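Hydrazine synthase subunit alpha (Candidatus Kuenenia stuttgartiensis, PDB 5C2V) carries the heme-containing alpha-subunit site of the anammox hydrazine synthase complex, where hydroxylamine and ammonia are condensed to hydrazine. Local coordinates at residues Gln641-Ile653 / Ala756-Ile770. Sequence-based numbering, arbitrary orientation.
Sequences QRTVDFRRDIQPI and AIVEWIDLGAQWDNI. With CA (calcium ion), chain Z.
The packing of Phe646 and Ile650 on Trp760 joins the first and last helices of the C-terminal heme domain, consistent with the crossed terminal helices of cytochrome c folds; the segment axes pass 10.1 Å apart at 133°. One face of the Trp760 indole receives Phe646 CD1 and Ile650 CG1, while its NE1 bonds nearly straight to Gln766 O. Phe646 lies oblique to the six-membered ring of Trp760 (planes 40° apart) and meets the rim of Trp767, CD2 3.4 Å from Trp767 CE3. Val644 rests CG1 against Trp760 CB and turns CB and CG2 to Leu763 CD1.

Polar groups hold the following loop. Asp645, N-cap of helix 646-653, takes Asn769 N on OD2 (2.8 Å), nearly along the C-O bond, and Arg647 NH2 from the opposite face of the carboxylate. Arg647 NE grips OD1, completing a side-on pair at the guanidinium edge. Arg647 lays CG over the six-membered ring of Trp767, bends at chi3 (-64°), and its NH1 forms a salt bridge to Asp768 OD2 (2.7 Å). That carboxylate lies over one guanidinium face, a contact mainly of charge. Asp768 OD1 binds calcium at 2.3 Å, so the ion is linked through Arg647 to the helix start. Asn769 ND2 donates to Val644 O at 2.6 Å.

Ile770 O, Gly772 and Asp774 also bind the calcium. Arg642 NH2 bonds Glu759 OE2 in the guanidinium plane, a salt bridge with a weak second bond from NH1 to OE1; Tyr508 of strand 503-510 also engages OE2. Helix 717-722 packs on Ile757, near heme c, and helix 687-692 touches Trp760.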
loop_
_atom_site.group_PDB
_atom_site.type_symbol
_atom_site.label_atom_id
_atom_site.label_comp_id
_atom_site.label_asym_id
_atom_site.label_seq_id
_atom_site.Cartn_x
_atom_site.Cartn_y
_atom_site.Cartn_z
ATOM N N GLN D 641 -2.142 38.011 6.995
ATOM C CA GLN D 641 -2.659 36.647 7.130
ATOM C C GLN D 641 -1.936 35.882 8.240
ATOM O O GLN D 641 -0.707 35.820 8.270
ATOM C CB GLN D 641 -2.539 35.888 5.806
ATOM C CG GLN D 641 -3.364 34.608 5.756
ATOM C CD GLN D 641 -3.218 33.867 4.441
ATOM O OE1 GLN D 641 -2.106 33.622 3.973
ATOM N NE2 GLN D 641 -4.345 33.506 3.837
ATOM N N ARG D 642 -2.713 35.294 9.146
ATOM C CA ARG D 642 -2.170 34.684 10.357
ATOM C C ARG D 642 -1.764 33.223 10.178
ATOM O O ARG D 642 -2.445 32.451 9.502
ATOM C CB ARG D 642 -3.188 34.794 11.497
ATOM C CG ARG D 642 -2.667 34.343 12.853
ATOM C CD ARG D 642 -3.721 34.503 13.937
ATOM N NE ARG D 642 -4.861 33.611 13.737
ATOM C CZ ARG D 642 -4.992 32.424 14.321
ATOM N NH1 ARG D 642 -4.053 31.982 15.147
ATOM N NH2 ARG D 642 -6.063 31.679 14.083
ATOM N N THR D 643 -0.644 32.858 10.796
ATOM C CA THR D 643 -0.189 31.474 10.847
ATOM C C THR D 643 0.324 31.157 12.247
ATOM O O THR D 643 0.505 32.058 13.066
ATOM C CB THR D 643 0.925 31.191 9.824
ATOM O OG1 THR D 643 1.117 29.776 9.700
ATOM C CG2 THR D 643 2.229 31.839 10.263
ATOM N N VAL D 644 0.547 29.876 12.524
ATOM C CA VAL D 644 1.114 29.471 13.803
ATOM C C VAL D 644 2.561 29.021 13.631
ATOM O O VAL D 644 2.838 28.032 12.954
ATOM C CB VAL D 644 0.303 28.336 14.454
ATOM C CG1 VAL D 644 0.896 27.975 15.807
ATOM C CG2 VAL D 644 -1.153 28.745 14.604
ATOM N N ASP D 645 3.479 29.761 14.245
ATOM C CA ASP D 645 4.900 29.445 14.179
ATOM C C ASP D 645 5.375 28.890 15.518
ATOM O O ASP D 645 5.094 29.468 16.567
ATOM C CB ASP D 645 5.707 30.686 13.793
ATOM C CG ASP D 645 7.159 30.371 13.498
ATOM O OD1 ASP D 645 7.973 30.370 14.447
ATOM O OD2 ASP D 645 7.488 30.131 12.318
ATOM N N PHE D 646 6.094 27.772 15.479
ATOM C CA PHE D 646 6.496 27.073 16.697
ATOM C C PHE D 646 7.403 27.916 17.592
ATOM O O PHE D 646 7.297 27.867 18.816
ATOM C CB PHE D 646 7.198 25.759 16.350
ATOM C CG PHE D 646 7.543 24.923 17.549
ATOM C CD1 PHE D 646 6.591 24.110 18.139
ATOM C CD2 PHE D 646 8.820 24.950 18.088
ATOM C CE1 PHE D 646 6.902 23.340 19.244
ATOM C CE2 PHE D 646 9.138 24.183 19.193
ATOM C CZ PHE D 646 8.178 23.377 19.771
ATOM N N ARG D 647 8.293 28.684 16.976
ATOM C CA ARG D 647 9.254 29.488 17.721
ATOM C C ARG D 647 8.597 30.702 18.370
ATOM O O ARG D 647 8.888 31.042 19.516
ATOM C CB ARG D 647 10.387 29.938 16.801
ATOM C CG ARG D 647 10.998 28.810 15.994
ATOM C CD ARG D 647 11.637 29.332 14.722
ATOM N NE ARG D 647 10.650 29.915 13.822
ATOM C CZ ARG D 647 10.946 30.498 12.666
ATOM N NH1 ARG D 647 12.209 30.578 12.266
ATOM N NH2 ARG D 647 9.980 31.002 11.911
ATOM N N ARG D 648 7.714 31.354 17.621
ATOM C CA ARG D 648 7.055 32.570 18.083
ATOM C C ARG D 648 5.876 32.294 19.016
ATOM O O ARG D 648 5.634 33.046 19.961
ATOM C CB ARG D 648 6.576 33.387 16.882
ATOM C CG ARG D 648 6.035 34.761 17.233
ATOM C CD ARG D 648 4.745 35.040 16.483
ATOM N NE ARG D 648 4.892 34.841 15.044
ATOM C CZ ARG D 648 3.873 34.685 14.206
ATOM N NH1 ARG D 648 2.628 34.699 14.663
ATOM N NH2 ARG D 648 4.097 34.509 12.910
ATOM N N ASP D 649 5.149 31.214 18.751
ATOM C CA ASP D 649 3.876 30.965 19.422
ATOM C C ASP D 649 3.937 29.842 20.462
ATOM O O ASP D 649 3.712 30.077 21.649
ATOM C CB ASP D 649 2.795 30.653 18.383
ATOM C CG ASP D 649 2.579 31.796 17.405
ATOM O OD1 ASP D 649 2.646 32.966 17.835
ATOM O OD2 ASP D 649 2.348 31.526 16.207
ATOM N N ILE D 650 4.229 28.625 20.010
ATOM C CA ILE D 650 4.166 27.438 20.864
ATOM C C ILE D 650 5.280 27.354 21.914
ATOM O O ILE D 650 5.016 27.107 23.099
ATOM C CB ILE D 650 4.211 26.152 20.014
ATOM C CG1 ILE D 650 3.117 26.181 18.942
ATOM C CG2 ILE D 650 4.072 24.920 20.895
ATOM C CD1 ILE D 650 1.723 26.389 19.494
ATOM N N GLN D 651 6.521 27.548 21.475
ATOM C CA GLN D 651 7.684 27.400 22.351
ATOM C C GLN D 651 7.628 28.244 23.634
ATOM O O GLN D 651 7.975 27.738 24.698
ATOM C CB GLN D 651 8.973 27.722 21.585
ATOM C CG GLN D 651 10.241 27.555 22.414
ATOM C CD GLN D 651 10.624 26.100 22.616
ATOM O OE1 GLN D 651 10.774 25.346 21.655
ATOM N NE2 GLN D 651 10.782 25.698 23.873
ATOM N N PRO D 652 7.208 29.523 23.550
ATOM C CA PRO D 652 7.102 30.267 24.814
ATOM C C PRO D 652 6.073 29.667 25.772
ATOM O O PRO D 652 6.286 29.679 26.988
ATOM C CB PRO D 652 6.672 31.666 24.363
ATOM C CG PRO D 652 7.167 31.775 22.967
ATOM C CD PRO D 652 6.994 30.406 22.388
ATOM N N ILE D 653 4.975 29.150 25.227
ATOM C CA ILE D 653 3.968 28.470 26.034
ATOM C C ILE D 653 4.587 27.256 26.715
ATOM O O ILE D 653 4.347 27.003 27.899
ATOM C CB ILE D 653 2.759 28.019 25.189
ATOM C CG1 ILE D 653 2.156 29.204 24.436
ATOM C CG2 ILE D 653 1.710 27.356 26.069
ATOM C CD1 ILE D 653 0.990 28.827 23.546
ATOM N N ALA D 756 -3.988 26.873 20.489
ATOM C CA ALA D 756 -2.856 27.286 19.669
ATOM C C ALA D 756 -2.050 26.053 19.296
ATOM O O ALA D 756 -1.618 25.901 18.150
ATOM C CB ALA D 756 -1.992 28.301 20.397
ATOM N N ILE D 757 -1.857 25.166 20.269
ATOM C CA ILE D 757 -1.189 23.894 20.005
ATOM C C ILE D 757 -1.997 23.055 19.012
ATOM O O ILE D 757 -1.439 22.476 18.072
ATOM C CB ILE D 757 -0.967 23.092 21.302
ATOM C CG1 ILE D 757 -0.067 23.874 22.260
ATOM C CG2 ILE D 757 -0.359 21.732 20.996
ATOM C CD1 ILE D 757 0.219 23.151 23.557
ATOM N N VAL D 758 -3.311 23.002 19.221
ATOM C CA VAL D 758 -4.210 22.285 18.318
ATOM C C VAL D 758 -4.078 22.783 16.879
ATOM O O VAL D 758 -3.920 21.989 15.947
ATOM C CB VAL D 758 -5.682 22.420 18.761
ATOM C CG1 VAL D 758 -6.612 21.822 17.714
ATOM C CG2 VAL D 758 -5.894 21.756 20.114
ATOM N N GLU D 759 -4.134 24.102 16.710
ATOM C CA GLU D 759 -3.971 24.724 15.402
ATOM C C GLU D 759 -2.617 24.391 14.792
ATOM O O GLU D 759 -2.524 24.080 13.604
ATOM C CB GLU D 759 -4.131 26.243 15.501
ATOM C CG GLU D 759 -5.568 26.716 15.590
ATOM C CD GLU D 759 -5.681 28.228 15.583
ATOM O OE1 GLU D 759 -4.800 28.894 16.167
ATOM O OE2 GLU D 759 -6.647 28.749 14.988
ATOM N N TRP D 760 -1.574 24.461 15.614
ATOM C CA TRP D 760 -0.223 24.146 15.164
ATOM C C TRP D 760 -0.140 22.734 14.599
ATOM O O TRP D 760 0.424 22.520 13.527
ATOM C CB TRP D 760 0.779 24.311 16.309
ATOM C CG TRP D 760 2.136 23.759 15.994
ATOM C CD1 TRP D 760 2.994 24.191 15.023
ATOM C CD2 TRP D 760 2.796 22.674 16.658
ATOM N NE1 TRP D 760 4.144 23.439 15.039
ATOM C CE2 TRP D 760 4.047 22.502 16.034
ATOM C CE3 TRP D 760 2.449 21.831 17.717
ATOM C CZ2 TRP D 760 4.953 21.521 16.434
ATOM C CZ3 TRP D 760 3.349 20.859 18.114
ATOM C CH2 TRP D 760 4.586 20.712 17.475
ATOM N N ILE D 761 -0.713 21.773 15.318
ATOM C CA ILE D 761 -0.689 20.384 14.871
ATOM C C ILE D 761 -1.532 20.176 13.613
ATOM O O ILE D 761 -1.106 19.497 12.677
ATOM C CB ILE D 761 -1.177 19.433 15.978
ATOM C CG1 ILE D 761 -0.265 19.537 17.201
ATOM C CG2 ILE D 761 -1.218 18.002 15.476
ATOM C CD1 ILE D 761 -0.592 18.547 18.293
ATOM N N ASP D 762 -2.722 20.769 13.588
ATOM C CA ASP D 762 -3.613 20.650 12.435
ATOM C C ASP D 762 -3.012 21.274 11.176
ATOM O O ASP D 762 -3.323 20.859 10.059
ATOM C CB ASP D 762 -4.967 21.293 12.737
ATOM C CG ASP D 762 -5.996 20.288 13.217
ATOM O OD1 ASP D 762 -5.612 19.138 13.518
ATOM O OD2 ASP D 762 -7.188 20.651 13.296
ATOM N N LEU D 763 -2.150 22.270 11.363
ATOM C CA LEU D 763 -1.478 22.933 10.249
ATOM C C LEU D 763 -0.347 22.089 9.666
ATOM O O LEU D 763 0.242 22.450 8.648
ATOM C CB LEU D 763 -0.927 24.292 10.686
ATOM C CG LEU D 763 -1.900 25.471 10.734
ATOM C CD1 LEU D 763 -1.240 26.665 11.396
ATOM C CD2 LEU D 763 -2.375 25.830 9.335
ATOM N N GLY D 764 -0.049 20.963 10.306
ATOM C CA GLY D 764 1.053 20.121 9.880
ATOM C C GLY D 764 2.253 20.160 10.809
ATOM O O GLY D 764 3.284 19.557 10.515
ATOM N N ALA D 765 2.118 20.885 11.917
ATOM C CA ALA D 765 3.129 20.911 12.975
ATOM C C ALA D 765 4.501 21.348 12.472
ATOM O O ALA D 765 5.505 20.685 12.731
ATOM C CB ALA D 765 3.227 19.543 13.642
ATOM N N GLN D 766 4.539 22.467 11.756
ATOM C CA GLN D 766 5.798 22.993 11.244
ATOM C C GLN D 766 6.624 23.637 12.351
ATOM O O GLN D 766 6.217 23.671 13.513
ATOM C CB GLN D 766 5.549 24.011 10.126
ATOM C CG GLN D 766 4.903 23.440 8.873
ATOM C CD GLN D 766 3.399 23.314 8.999
ATOM O OE1 GLN D 766 2.814 23.708 10.008
ATOM N NE2 GLN D 766 2.761 22.768 7.970
ATOM N N TRP D 767 7.789 24.143 11.966
ATOM C CA TRP D 767 8.702 24.843 12.861
ATOM C C TRP D 767 8.826 26.279 12.385
ATOM O O TRP D 767 8.475 27.225 13.091
ATOM C CB TRP D 767 10.068 24.150 12.886
ATOM C CG TRP D 767 11.230 25.034 13.262
ATOM C CD1 TRP D 767 12.024 25.749 12.410
ATOM C CD2 TRP D 767 11.763 25.247 14.577
ATOM N NE1 TRP D 767 12.995 26.419 13.115
ATOM C CE2 TRP D 767 12.860 26.125 14.446
ATOM C CE3 TRP D 767 11.412 24.793 15.851
ATOM C CZ2 TRP D 767 13.608 26.554 15.542
ATOM C CZ3 TRP D 767 12.156 25.223 16.938
ATOM C CH2 TRP D 767 13.240 26.094 16.776
ATOM N N ASP D 768 9.325 26.428 11.162
ATOM C CA ASP D 768 9.440 27.731 10.548
ATOM C C ASP D 768 8.279 27.887 9.576
ATOM O O ASP D 768 8.283 27.306 8.492
ATOM C CB ASP D 768 10.788 27.846 9.832
ATOM C CG ASP D 768 11.214 29.273 9.607
ATOM O OD1 ASP D 768 10.356 30.098 9.243
ATOM O OD2 ASP D 768 12.411 29.570 9.797
ATOM N N ASN D 769 7.281 28.667 9.978
ATOM C CA ASN D 769 6.110 28.902 9.144
ATOM C C ASN D 769 6.164 30.244 8.425
ATOM O O ASN D 769 5.234 30.610 7.710
ATOM C CB ASN D 769 4.830 28.796 9.973
ATOM C CG ASN D 769 4.032 27.545 9.650
ATOM O OD1 ASN D 769 4.166 26.973 8.566
ATOM N ND2 ASN D 769 3.194 27.115 10.586
ATOM N N ILE D 770 7.251 30.979 8.632
ATOM C CA ILE D 770 7.449 32.255 7.958
ATOM C C ILE D 770 8.393 32.078 6.773
ATOM O O ILE D 770 9.593 31.884 6.961
ATOM C CB ILE D 770 8.018 33.319 8.917
ATOM C CG1 ILE D 770 7.118 33.465 10.146
ATOM C CG2 ILE D 770 8.179 34.652 8.201
ATOM C CD1 ILE D 770 7.655 34.423 11.187
HETATM CA CA CA Z . 11.452 31.397 7.642
HETATM O O HOH W 1 13.648 30.814 8.431
HETATM O O HOH W 2 11.469 29.605 6.064
#